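Local coordinates for ribulose-1,5-bisphosphate carboxylase/oxygenase large subunit (Rhodopseudomonas palustris, PDB 3QFW) that is a Rubisco-like protein that probably isomerises a sugar phosphate of methylthioadenosine salvage at the mouth of a Rubisco-type barrel, rather than fixing carbon dioxide, at the interface of chains A and B. Coordinates in Å, arbitrary orientation; residue numbers count along the deposited sequence, not the author numbering. Chains: chain A/B, Ribulose-1,5-bisphosphate carboxylase/oxygenase large subunit.

The interface of chains A and B. Residues chain A 255-258, 284, 292; chain B 89, 92-93, 260.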
loop_
_atom_site.group_PDB
_atom_site.type_symbol
_atom_site.label_atom_id
_atom_site.label_comp_id
_atom_site.label_asym_id
_atom_site.label_seq_id
_atom_site.Cartn_x
_atom_site.Cartn_y
_atom_site.Cartn_z
ATOM N N PRO A 255 -10.581 1.689 4.433
ATOM C CA PRO A 255 -9.999 0.955 3.309
ATOM C C PRO A 255 -9.264 1.831 2.282
ATOM O O PRO A 255 -8.989 1.335 1.196
ATOM C CB PRO A 255 -11.235 0.345 2.645
ATOM C CG PRO A 255 -12.266 1.396 2.819
ATOM C CD PRO A 255 -12.018 1.956 4.220
ATOM N N ALA A 256 -8.970 3.089 2.595
ATOM C CA ALA A 256 -8.240 3.929 1.633
ATOM C C ALA A 256 -7.021 3.201 1.031
ATOM O O ALA A 256 -6.202 2.630 1.757
ATOM C CB ALA A 256 -7.812 5.229 2.284
ATOM N N MET A 257 -6.920 3.243 -0.301
ATOM C CA MET A 257 -5.847 2.583 -1.070
ATOM C C MET A 257 -5.886 1.057 -1.061
ATOM O O MET A 257 -4.922 0.404 -1.479
ATOM C CB MET A 257 -4.452 3.088 -0.669
ATOM C CG MET A 257 -4.024 4.388 -1.365
ATOM S SD MET A 257 -3.749 4.240 -3.158
ATOM C CE MET A 257 -2.363 3.112 -3.171
ATOM N N ALA A 258 -6.985 0.474 -0.597
ATOM C CA ALA A 258 -7.084 -0.978 -0.612
ATOM C C ALA A 258 -7.174 -1.464 -2.059
ATOM O O ALA A 258 -7.186 -2.666 -2.314
ATOM C CB ALA A 258 -8.287 -1.454 0.210
ATOM N N PRO A 284 -17.328 -0.126 1.501
ATOM C CA PRO A 284 -18.472 0.404 0.760
ATOM C C PRO A 284 -19.548 -0.654 0.592
ATOM O O PRO A 284 -19.284 -1.792 0.211
ATOM C CB PRO A 284 -17.866 0.818 -0.588
ATOM C CG PRO A 284 -16.651 -0.024 -0.731
ATOM C CD PRO A 284 -16.126 -0.262 0.655
ATOM N N TYR A 292 -18.982 -2.995 -5.129
ATOM C CA TYR A 292 -19.005 -4.260 -4.386
ATOM C C TYR A 292 -20.300 -5.034 -4.625
ATOM O O TYR A 292 -21.397 -4.476 -4.553
ATOM C CB TYR A 292 -18.848 -4.050 -2.881
ATOM C CG TYR A 292 -17.456 -3.732 -2.387
ATOM C CD1 TYR A 292 -16.488 -3.216 -3.236
ATOM C CD2 TYR A 292 -17.112 -3.954 -1.055
ATOM C CE1 TYR A 292 -15.224 -2.917 -2.778
ATOM C CE2 TYR A 292 -15.847 -3.663 -0.585
ATOM C CZ TYR A 292 -14.905 -3.144 -1.451
ATOM O OH TYR A 292 -13.637 -2.835 -0.997
ATOM N N GLY B 89 -6.958 7.696 -2.591
ATOM C CA GLY B 89 -7.412 6.882 -1.463
ATOM C C GLY B 89 -8.689 6.089 -1.699
ATOM O O GLY B 89 -8.689 4.851 -1.688
ATOM N N SER B 92 -9.367 4.402 -5.470
ATOM C CA SER B 92 -8.650 3.167 -5.738
ATOM C C SER B 92 -9.595 1.978 -5.601
ATOM O O SER B 92 -9.356 0.924 -6.182
ATOM C CB SER B 92 -7.442 3.006 -4.817
ATOM O OG SER B 92 -7.824 2.651 -3.509
ATOM N N ILE B 93 -10.686 2.166 -4.858
ATOM C CA ILE B 93 -11.644 1.086 -4.641
ATOM C C ILE B 93 -12.570 0.896 -5.847
ATOM O O ILE B 93 -13.202 -0.149 -5.998
ATOM C CB ILE B 93 -12.492 1.330 -3.381
ATOM C CG1 ILE B 93 -11.590 1.630 -2.179
ATOM C CG2 ILE B 93 -13.394 0.134 -3.102
ATOM C CD1 ILE B 93 -10.883 0.425 -1.635
ATOM N N ALA B 260 -1.585 -3.119 -6.465
ATOM C CA ALA B 260 -2.769 -3.397 -5.651
ATOM C C ALA B 260 -3.835 -2.335 -5.892
ATOM O O ALA B 260 -5.030 -2.616 -5.860
ATOM C CB ALA B 260 -2.393 -3.451 -4.197
#
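The 3-10 helix 91-93 of chain B, with B:Gly89 just ahead of it, docks B:Ile93 and B:Ser92 against A:Tyr292, A:Ala258 and A:Met257 in the loops of chain A's barrel. A backbone hydrogen bond crosses the contact: A:Met257 N donates to B:Gly89 O at 2.8 Å, nearly straight (172° at the hydrogen). The same oxygen accepts from the hydroxyl of its own chain, B:Ser92 OG to B:Gly89 O at 3.0 Å, and the two donors arrive from opposite faces of the carbonyl plane. With chi1 at 75°, OG lies between the backbone N and carbonyl carbon and points back to this oxygen. An alanine here removes OG, and B:Gly89 O, left without that second donor, would probably be freer to shift away from A:Met257 N.

Chain A hides 84 Å² of B:Ile93, whose two branches diverge. CG2, anti to the backbone N, lies beyond the A:Tyr292 ring's rim, raised towards the face that A:Pro284 covers, 3.6 Å from both CE1 and the phenol OH, and 4.0 Å from A:Pro284 CG. That proline carbon sits over the ring centre, 3.6 Å above its plane. The other branch ends at CD1, 3.7 Å from A:Ala258 CB and near A:Pro255 O.

In the fold, chain A's receiving loops follow strands 250-253 and 280-284, A:Pro284 ending the latter, and the two-fold axis repeats the contact with chains exchanged, consistent with the Rubisco-type dimer in which one subunit's N-terminal domain adjoins its partner's barrel.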